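DNA protection during starvation protein (Halobacterium salinarum, PDB 1MOJ) probably protects DNA from oxidative damage by oxidising Fe(2+) with hydrogen peroxide and storing it as ferric mineral inside a hollow shell of twelve subunits. Local coordinates at residues A[29-34]-A[83-88]; A[43-48]-A[73-78]; A[79-84]-A[150-155]. All blocks are in the same frame, centred on the assembly; numbering follows the deposited sequence.

Contact 1: A[29-34]-A[83-88]; sequences QCVDAL and ERVQAL. With FE (Fe (III) ion), chain E.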
loop_
_atom_site.group_PDB
_atom_site.type_symbol
_atom_site.label_atom_id
_atom_site.label_comp_id
_atom_site.label_asym_id
_atom_site.label_seq_id
_atom_site.Cartn_x
_atom_site.Cartn_y
_atom_site.Cartn_z
ATOM N N GLN A 29 -26.454 21.732 -26.721
ATOM C CA GLN A 29 -27.501 21.678 -25.707
ATOM C C GLN A 29 -26.911 21.196 -24.383
ATOM O O GLN A 29 -27.224 21.733 -23.321
ATOM C CB GLN A 29 -28.631 20.747 -26.154
ATOM C CG GLN A 29 -29.381 21.247 -27.370
ATOM C CD GLN A 29 -30.591 20.399 -27.700
ATOM O OE1 GLN A 29 -31.512 20.263 -26.891
ATOM N NE2 GLN A 29 -30.597 19.820 -28.897
ATOM N N CYS A 30 -26.050 20.186 -24.451
ATOM C CA CYS A 30 -25.397 19.652 -23.252
ATOM C C CYS A 30 -24.360 20.635 -22.723
ATOM O O CYS A 30 -24.254 20.846 -21.516
ATOM C CB CYS A 30 -24.705 18.317 -23.553
ATOM S SG CYS A 30 -25.848 16.959 -23.844
ATOM N N VAL A 31 -23.594 21.228 -23.635
ATOM C CA VAL A 31 -22.558 22.181 -23.261
ATOM C C VAL A 31 -23.125 23.387 -22.521
ATOM O O VAL A 31 -22.538 23.860 -21.551
ATOM C CB VAL A 31 -21.764 22.662 -24.504
ATOM C CG1 VAL A 31 -20.877 23.865 -24.146
ATOM C CG2 VAL A 31 -20.905 21.518 -25.034
ATOM N N ASP A 32 -24.270 23.890 -22.967
ATOM C CA ASP A 32 -24.867 25.038 -22.304
ATOM C C ASP A 32 -25.217 24.666 -20.879
ATOM O O ASP A 32 -25.023 25.451 -19.957
ATOM C CB ASP A 32 -26.129 25.500 -23.034
ATOM C CG ASP A 32 -25.828 26.141 -24.381
ATOM O OD1 ASP A 32 -24.672 26.571 -24.610
ATOM O OD2 ASP A 32 -26.766 26.231 -25.206
ATOM N N ALA A 33 -25.734 23.460 -20.707
ATOM C CA ALA A 33 -26.102 22.979 -19.390
ATOM C C ALA A 33 -24.858 22.737 -18.540
ATOM O O ALA A 33 -24.788 23.171 -17.392
ATOM C CB ALA A 33 -26.911 21.687 -19.522
ATOM N N LEU A 34 -23.878 22.045 -19.109
ATOM C CA LEU A 34 -22.644 21.731 -18.400
ATOM C C LEU A 34 -21.852 22.969 -17.958
ATOM O O LEU A 34 -21.359 23.026 -16.827
ATOM C CB LEU A 34 -21.768 20.828 -19.273
ATOM C CG LEU A 34 -22.340 19.432 -19.568
ATOM C CD1 LEU A 34 -21.517 18.741 -20.643
ATOM C CD2 LEU A 34 -22.358 18.606 -18.283
ATOM N N GLU A 83 -14.187 19.069 -18.594
ATOM C CA GLU A 83 -13.633 18.169 -19.588
ATOM C C GLU A 83 -14.707 17.615 -20.508
ATOM O O GLU A 83 -14.443 17.359 -21.684
ATOM C CB GLU A 83 -12.854 17.046 -18.906
ATOM C CG GLU A 83 -11.571 17.563 -18.277
ATOM C CD GLU A 83 -10.706 16.477 -17.681
ATOM O OE1 GLU A 83 -9.620 16.805 -17.179
ATOM O OE2 GLU A 83 -11.093 15.296 -17.709
ATOM N N ARG A 84 -15.918 17.431 -19.989
ATOM C CA ARG A 84 -17.005 16.920 -20.831
ATOM C C ARG A 84 -17.386 18.019 -21.821
ATOM O O ARG A 84 -17.692 17.746 -22.985
ATOM C CB ARG A 84 -18.220 16.522 -19.986
ATOM C CG ARG A 84 -19.289 15.763 -20.766
ATOM C CD ARG A 84 -18.688 14.580 -21.529
ATOM N NE ARG A 84 -19.691 13.825 -22.274
ATOM C CZ ARG A 84 -19.414 12.832 -23.121
ATOM N NH1 ARG A 84 -18.151 12.473 -23.334
ATOM N NH2 ARG A 84 -20.403 12.192 -23.753
ATOM N N VAL A 85 -17.365 19.264 -21.355
ATOM C CA VAL A 85 -17.674 20.398 -22.226
ATOM C C VAL A 85 -16.645 20.409 -23.356
ATOM O O VAL A 85 -16.989 20.496 -24.540
ATOM C CB VAL A 85 -17.605 21.743 -21.455
ATOM C CG1 VAL A 85 -17.591 22.911 -22.432
ATOM C CG2 VAL A 85 -18.812 21.873 -20.523
ATOM N N GLN A 86 -15.376 20.287 -22.988
ATOM C CA GLN A 86 -14.312 20.283 -23.972
ATOM C C GLN A 86 -14.434 19.083 -24.920
ATOM O O GLN A 86 -14.205 19.197 -26.120
ATOM C CB GLN A 86 -12.956 20.263 -23.263
ATOM C CG GLN A 86 -11.845 20.909 -24.081
ATOM C CD GLN A 86 -11.376 20.013 -25.190
ATOM O OE1 GLN A 86 -10.818 20.471 -26.188
ATOM N NE2 GLN A 86 -11.582 18.720 -25.018
ATOM N N ALA A 87 -14.804 17.933 -24.378
ATOM C CA ALA A 87 -14.946 16.736 -25.185
ATOM C C ALA A 87 -16.051 16.913 -26.231
ATOM O O ALA A 87 -15.955 16.387 -27.343
ATOM C CB ALA A 87 -15.251 15.544 -24.285
ATOM N N LEU A 88 -17.097 17.657 -25.873
ATOM C CA LEU A 88 -18.223 17.886 -26.771
ATOM C C LEU A 88 -18.002 19.052 -27.736
ATOM O O LEU A 88 -18.943 19.530 -28.375
ATOM C CB LEU A 88 -19.503 18.107 -25.959
ATOM C CG LEU A 88 -19.957 16.934 -25.074
ATOM C CD1 LEU A 88 -21.111 17.357 -24.175
ATOM C CD2 LEU A 88 -20.346 15.762 -25.954
HETATM FE FE FE E . -8.824 16.816 -15.376
HETATM O O HOH W 1 -7.929 14.855 -15.586
#
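Val31 and Leu34 mesh with Val85 and Leu88 in a buried, wholly apolar contact between helices 24-54 and 60-87, the first two long helices of the ferritin-like four-helix bundle. The segments run nearly antiparallel, 157° apart, and their axes come within 9.4 Å. The tightest point is Leu34 CB on Val85 CG2 at 3.4 Å, closer than usual for two carbons. Val85, a residue involved in iron translocation, turns CG1 anti to its nitrogen (chi1 166°), which leaves CG2 to press on Leu34 while CG1 meets Val31 CG1 at 3.8 Å, the two valines crossing at about a right angle. Val31's other methyl, CG2, slides past Leu88 CB. Just past the end of helix 60-87, Leu88 CD1 touches both Cys30 CB and Leu34 CD1, each at 3.8 Å. Leu34 CD1 also rests on the aliphatic part of Arg84, 3.7 Å from its CG. The guanidinium stays under Leu88 CD2, offset toward its rim, while its nitrogens reach Thr148 and Asp145, and Glu160 of a third subunit. Glu83 points elsewhere: extended beyond CG, it binds an iron through OE1 at 2.0 Å, a site it shares with Asp79 and with His52 of a second subunit. With methyls and methylenes alone meeting across the interface, the helices are held here by close fit, while the polar ends of Glu83 and Arg84 reach other subunits and the metal.

Contact 2: A[43-48]-A[73-78]; sequences VLYHQL and TAEEVA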
loop_
_atom_site.group_PDB
_atom_site.type_symbol
_atom_site.label_atom_id
_atom_site.label_comp_id
_atom_site.label_asym_id
_atom_site.label_seq_id
_atom_site.Cartn_x
_atom_site.Cartn_y
_atom_site.Cartn_z
ATOM N N VAL A 43 -17.797 28.113 -8.009
ATOM C CA VAL A 43 -17.991 29.141 -6.987
ATOM C C VAL A 43 -18.218 28.388 -5.678
ATOM O O VAL A 43 -17.760 28.817 -4.624
ATOM C CB VAL A 43 -19.213 30.070 -7.265
ATOM C CG1 VAL A 43 -19.079 30.738 -8.628
ATOM C CG2 VAL A 43 -20.481 29.293 -7.175
ATOM N N LEU A 44 -18.925 27.258 -5.753
ATOM C CA LEU A 44 -19.167 26.432 -4.574
ATOM C C LEU A 44 -17.818 26.003 -4.013
ATOM O O LEU A 44 -17.554 26.132 -2.805
ATOM C CB LEU A 44 -19.981 25.190 -4.940
ATOM C CG LEU A 44 -20.078 24.096 -3.855
ATOM C CD1 LEU A 44 -20.826 24.622 -2.653
ATOM C CD2 LEU A 44 -20.773 22.871 -4.403
ATOM N N TYR A 45 -16.971 25.487 -4.901
ATOM C CA TYR A 45 -15.630 25.036 -4.530
ATOM C C TYR A 45 -14.887 26.126 -3.760
ATOM O O TYR A 45 -14.326 25.879 -2.686
ATOM C CB TYR A 45 -14.830 24.690 -5.787
ATOM C CG TYR A 45 -13.325 24.699 -5.583
ATOM C CD1 TYR A 45 -12.676 23.639 -4.959
ATOM C CD2 TYR A 45 -12.553 25.772 -6.030
ATOM C CE1 TYR A 45 -11.293 23.644 -4.788
ATOM C CE2 TYR A 45 -11.177 25.788 -5.864
ATOM C CZ TYR A 45 -10.552 24.722 -5.245
ATOM O OH TYR A 45 -9.182 24.736 -5.090
ATOM N N HIS A 46 -14.877 27.333 -4.320
ATOM C CA HIS A 46 -14.179 28.442 -3.686
ATOM C C HIS A 46 -14.781 28.874 -2.358
ATOM O O HIS A 46 -14.048 29.294 -1.450
ATOM C CB HIS A 46 -14.092 29.619 -4.652
ATOM C CG HIS A 46 -12.944 29.517 -5.603
ATOM N ND1 HIS A 46 -11.638 29.708 -5.206
ATOM C CD2 HIS A 46 -12.897 29.190 -6.916
ATOM C CE1 HIS A 46 -10.834 29.498 -6.234
ATOM N NE2 HIS A 46 -11.573 29.181 -7.283
ATOM N N GLN A 47 -16.099 28.765 -2.225
ATOM C CA GLN A 47 -16.728 29.147 -0.968
ATOM C C GLN A 47 -16.492 28.050 0.073
ATOM O O GLN A 47 -16.324 28.329 1.260
ATOM C CB GLN A 47 -18.223 29.398 -1.157
ATOM C CG GLN A 47 -18.864 30.034 0.072
ATOM C CD GLN A 47 -20.040 30.935 -0.265
ATOM O OE1 GLN A 47 -19.871 32.016 -0.839
ATOM N NE2 GLN A 47 -21.241 30.493 0.091
ATOM N N LEU A 48 -16.469 26.801 -0.376
ATOM C CA LEU A 48 -16.204 25.698 0.533
ATOM C C LEU A 48 -14.777 25.853 1.034
ATOM O O LEU A 48 -14.494 25.584 2.192
ATOM C CB LEU A 48 -16.367 24.352 -0.174
ATOM C CG LEU A 48 -17.807 23.920 -0.444
ATOM C CD1 LEU A 48 -17.820 22.668 -1.275
ATOM C CD2 LEU A 48 -18.517 23.695 0.866
ATOM N N THR A 73 -14.271 17.414 -3.594
ATOM C CA THR A 73 -15.324 16.798 -4.390
ATOM C C THR A 73 -15.868 17.789 -5.425
ATOM O O THR A 73 -16.046 17.439 -6.592
ATOM C CB THR A 73 -16.484 16.283 -3.484
ATOM O OG1 THR A 73 -16.041 15.123 -2.770
ATOM C CG2 THR A 73 -17.711 15.903 -4.318
ATOM N N ALA A 74 -16.113 19.027 -5.003
ATOM C CA ALA A 74 -16.635 20.052 -5.902
ATOM C C ALA A 74 -15.638 20.317 -7.019
ATOM O O ALA A 74 -16.018 20.529 -8.177
ATOM C CB ALA A 74 -16.920 21.342 -5.131
ATOM N N GLU A 75 -14.355 20.275 -6.680
ATOM C CA GLU A 75 -13.308 20.518 -7.664
ATOM C C GLU A 75 -13.242 19.400 -8.693
ATOM O O GLU A 75 -13.004 19.644 -9.882
ATOM C CB GLU A 75 -11.962 20.677 -6.972
ATOM C CG GLU A 75 -10.993 21.539 -7.750
ATOM C CD GLU A 75 -9.761 20.779 -8.198
ATOM O OE1 GLU A 75 -9.904 19.739 -8.886
ATOM O OE2 GLU A 75 -8.647 21.232 -7.860
ATOM N N GLU A 76 -13.456 18.167 -8.243
ATOM C CA GLU A 76 -13.434 17.034 -9.146
ATOM C C GLU A 76 -14.653 17.059 -10.063
ATOM O O GLU A 76 -14.566 16.715 -11.250
ATOM C CB GLU A 76 -13.401 15.734 -8.347
ATOM C CG GLU A 76 -12.069 15.517 -7.636
ATOM C CD GLU A 76 -11.989 14.175 -6.934
ATOM O OE1 GLU A 76 -12.549 13.190 -7.469
ATOM O OE2 GLU A 76 -11.353 14.099 -5.857
ATOM N N VAL A 77 -15.795 17.457 -9.513
ATOM C CA VAL A 77 -17.009 17.533 -10.316
ATOM C C VAL A 77 -16.809 18.589 -11.402
ATOM O O VAL A 77 -17.159 18.371 -12.569
ATOM C CB VAL A 77 -18.246 17.895 -9.451
ATOM C CG1 VAL A 77 -19.440 18.221 -10.344
ATOM C CG2 VAL A 77 -18.583 16.734 -8.529
ATOM N N ALA A 78 -16.222 19.720 -11.022
ATOM C CA ALA A 78 -15.976 20.800 -11.981
ATOM C C ALA A 78 -15.057 20.309 -13.094
ATOM O O ALA A 78 -15.270 20.613 -14.266
ATOM C CB ALA A 78 -15.347 22.001 -11.272
#
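One face of the Tyr45 ring carries the Glu75 side chain, whose CG sits 4.0 Å from the ring centroid and 27° off the normal, a CH-pi contact. Leaving anti to the backbone N (chi1 -153°), Glu75 CG is laid over that face, displaced toward one side of the ring, 3.6 Å from Tyr45 CE1. In the plane of the same ring, at its edge, lies His46 NE2, which hydrogen-bonds His46 of a second subunit, and Tyr45 CD2 stands 3.5 Å above one face of the His46 imidazole, near its rim. Tyr45 and Glu75 run side by side in the same direction, with ring and carboxylate planes 60° apart. Both polar ends face the second subunit: Tyr45 OH hydrogen-bonds Tyr42 and Glu75 of that chain, and Glu75 OE2 returns the bond to its Tyr45, a reciprocal exchange. Glu75 is among the residues involved in iron nucleation. The first two helices of the four-helix bundle run nearly antiparallel at an axis distance of 8.7 Å, consistent with the small Ala74 side chain between them. Its CB lies 4.0 Å from Tyr45 CB, with Leu44 CD2 and Leu48 CD1 each 4.2 Å from that methyl. Leu44 and Leu48 also touch Tyr126 of helix 115-142.

Contact 3: A[79-84]-A[150-155]; sequences DELAER and HMLREG. With FE (Fe (III) ion), chain E; FE (Fe (III) ion), chain F.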
loop_
_atom_site.group_PDB
_atom_site.type_symbol
_atom_site.label_atom_id
_atom_site.label_comp_id
_atom_site.label_asym_id
_atom_site.label_seq_id
_atom_site.Cartn_x
_atom_site.Cartn_y
_atom_site.Cartn_z
ATOM N N ASP A 79 -14.034 19.546 -12.720
ATOM C CA ASP A 79 -13.077 19.019 -13.686
ATOM C C ASP A 79 -13.796 18.106 -14.663
ATOM O O ASP A 79 -13.550 18.153 -15.864
ATOM C CB ASP A 79 -11.979 18.245 -12.969
ATOM C CG ASP A 79 -10.844 17.873 -13.888
ATOM O OD1 ASP A 79 -10.139 18.786 -14.370
ATOM O OD2 ASP A 79 -10.658 16.668 -14.130
ATOM N N GLU A 80 -14.686 17.271 -14.143
ATOM C CA GLU A 80 -15.468 16.369 -14.979
ATOM C C GLU A 80 -16.321 17.174 -15.953
ATOM O O GLU A 80 -16.315 16.931 -17.160
ATOM C CB GLU A 80 -16.392 15.516 -14.116
ATOM C CG GLU A 80 -15.691 14.460 -13.281
ATOM C CD GLU A 80 -15.174 13.318 -14.121
ATOM O OE1 GLU A 80 -15.011 12.209 -13.573
ATOM O OE2 GLU A 80 -14.926 13.525 -15.326
ATOM N N LEU A 81 -17.071 18.123 -15.407
ATOM C CA LEU A 81 -17.943 18.995 -16.199
ATOM C C LEU A 81 -17.170 19.729 -17.304
ATOM O O LEU A 81 -17.568 19.716 -18.468
ATOM C CB LEU A 81 -18.603 20.029 -15.274
ATOM C CG LEU A 81 -20.041 19.906 -14.758
ATOM C CD1 LEU A 81 -20.527 18.490 -14.757
ATOM C CD2 LEU A 81 -20.093 20.520 -13.358
ATOM N N ALA A 82 -16.067 20.365 -16.921
ATOM C CA ALA A 82 -15.236 21.125 -17.850
ATOM C C ALA A 82 -14.684 20.244 -18.963
ATOM O O ALA A 82 -14.690 20.619 -20.140
ATOM C CB ALA A 82 -14.083 21.793 -17.089
ATOM N N GLU A 83 -14.187 19.069 -18.594
ATOM C CA GLU A 83 -13.633 18.169 -19.588
ATOM C C GLU A 83 -14.707 17.615 -20.508
ATOM O O GLU A 83 -14.443 17.359 -21.684
ATOM C CB GLU A 83 -12.854 17.046 -18.906
ATOM C CG GLU A 83 -11.571 17.563 -18.277
ATOM C CD GLU A 83 -10.706 16.477 -17.681
ATOM O OE1 GLU A 83 -9.620 16.805 -17.179
ATOM O OE2 GLU A 83 -11.093 15.296 -17.709
ATOM N N ARG A 84 -15.918 17.431 -19.989
ATOM C CA ARG A 84 -17.005 16.920 -20.831
ATOM C C ARG A 84 -17.386 18.019 -21.821
ATOM O O ARG A 84 -17.692 17.746 -22.985
ATOM C CB ARG A 84 -18.220 16.522 -19.986
ATOM C CG ARG A 84 -19.289 15.763 -20.766
ATOM C CD ARG A 84 -18.688 14.580 -21.529
ATOM N NE ARG A 84 -19.691 13.825 -22.274
ATOM C CZ ARG A 84 -19.414 12.832 -23.121
ATOM N NH1 ARG A 84 -18.151 12.473 -23.334
ATOM N NH2 ARG A 84 -20.403 12.192 -23.753
ATOM N N HIS A 150 -24.872 9.903 -17.281
ATOM C CA HIS A 150 -24.284 9.047 -16.258
ATOM C C HIS A 150 -23.299 9.844 -15.395
ATOM O O HIS A 150 -23.311 9.761 -14.165
ATOM C CB HIS A 150 -23.559 7.874 -16.928
ATOM C CG HIS A 150 -23.046 6.847 -15.966
ATOM N ND1 HIS A 150 -23.876 5.964 -15.311
ATOM C CD2 HIS A 150 -21.791 6.577 -15.533
ATOM C CE1 HIS A 150 -23.153 5.196 -14.513
ATOM N NE2 HIS A 150 -21.885 5.549 -14.630
ATOM N N MET A 151 -22.438 10.612 -16.053
ATOM C CA MET A 151 -21.459 11.414 -15.343
ATOM C C MET A 151 -22.139 12.411 -14.422
ATOM O O MET A 151 -21.660 12.671 -13.325
ATOM C CB MET A 151 -20.581 12.183 -16.322
ATOM C CG MET A 151 -19.643 13.154 -15.629
ATOM S SD MET A 151 -19.465 14.648 -16.575
ATOM C CE MET A 151 -18.637 13.984 -17.996
ATOM N N LEU A 152 -23.244 12.984 -14.880
ATOM C CA LEU A 152 -23.967 13.948 -14.062
ATOM C C LEU A 152 -24.529 13.304 -12.797
ATOM O O LEU A 152 -24.465 13.896 -11.721
ATOM C CB LEU A 152 -25.092 14.604 -14.882
ATOM C CG LEU A 152 -24.633 15.607 -15.958
ATOM C CD1 LEU A 152 -25.792 15.978 -16.856
ATOM C CD2 LEU A 152 -24.068 16.854 -15.298
ATOM N N ARG A 153 -25.070 12.092 -12.924
ATOM C CA ARG A 153 -25.623 11.373 -11.778
ATOM C C ARG A 153 -24.517 10.983 -10.804
ATOM O O ARG A 153 -24.718 11.010 -9.588
ATOM C CB ARG A 153 -26.344 10.098 -12.215
ATOM C CG ARG A 153 -27.514 10.308 -13.145
ATOM C CD ARG A 153 -28.293 9.010 -13.314
ATOM N NE ARG A 153 -29.064 8.991 -14.553
ATOM C CZ ARG A 153 -28.662 8.397 -15.669
ATOM N NH1 ARG A 153 -27.504 7.763 -15.702
ATOM N NH2 ARG A 153 -29.413 8.452 -16.756
ATOM N N GLU A 154 -23.360 10.605 -11.346
ATOM C CA GLU A 154 -22.219 10.217 -10.521
ATOM C C GLU A 154 -21.821 11.405 -9.662
ATOM O O GLU A 154 -21.486 11.251 -8.496
ATOM C CB GLU A 154 -21.038 9.809 -11.394
ATOM C CG GLU A 154 -21.186 8.474 -12.134
ATOM C CD GLU A 154 -20.764 7.261 -11.300
ATOM O OE1 GLU A 154 -19.713 7.325 -10.619
ATOM O OE2 GLU A 154 -21.470 6.230 -11.341
ATOM N N GLY A 155 -21.870 12.598 -10.243
ATOM C CA GLY A 155 -21.512 13.792 -9.505
ATOM C C GLY A 155 -22.639 14.219 -8.585
ATOM O O GLY A 155 -22.406 14.697 -7.470
HETATM FE FE FE E . -8.824 16.816 -15.376
HETATM FE FE FE F . -20.387 4.152 -11.075
HETATM O O HOH W 1 -7.929 14.855 -15.586
#
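Met151 reaches Arg84 and Glu80 by three torsions: CG leaves anti to the backbone nitrogen (174°), the chain then bends at chi2 (-143°, off the staggered value), and a last turn at chi3 (-66°) lays the methyl CE against the Arg84 stem. CE packs tightly there, 3.3 Å from Arg84 CB and close to its CG and CD as well. The two side chains pass at a slant, and Arg84's own bend at chi2 helps to keep its methylenes beside the methyl. The sulfur lies beside Glu80, with Met151 SD 4.0 Å from Glu80 CB and next to the Glu80 carbonyl oxygen. With an alanine in place of Met151, Arg84 CB, CG and CD would probably lose the methyl that packs on them and a gap would open beside Glu80. A smaller second point of contact is Leu81 CD1 against Leu152 CD2, 3.9 Å apart, where the leucines cross at about a right angle. Two iron sites lie nearby, one on each helix. Asp79 grips one iron with both oxygens, OD2 at 2.2 Å and OD1 at 2.6 Å from the metal, and Trp53 and Lys49 of a second subunit hydrogen-bond OD1. Together with His52 of that subunit and Glu83, this is the intersubunit iron site of the Dps family. On the other helix, Glu154 OE2 binds a different iron at 2.4 Å, shared with Glu154 of a third and of a fourth subunit; the residue is involved in iron nucleation. With the axes 10.8 Å apart, helices 60-87 and 146-169 meet through long side chains, while Leu81 turns on to Val41 of helix 24-54 and Leu152 to Thr133 and His136 of helix 115-142.

From the N terminus, helix 24-54 supplies the first side of contact 1 and then of contact 2, before the chain turns back into helix 60-87. Contact 2 closes the shorter loop, pairing 43-48 with 73-78; contact 1 closes the wider one around it, 29-34 with 83-88. Together they zip up this helical hairpin at two levels, centres 18 Å apart. Contact 3 starts on 79-84, sharing Glu83 and Arg84 with contact 1, and spans helices 96-102 and 115-142 to bring in helix 146-169. Leu34 of contact 1 packs on Leu152 of contact 3, and Val77 of contact 2 lies near Gly155, so both helices of the hairpin reach helix 146-169.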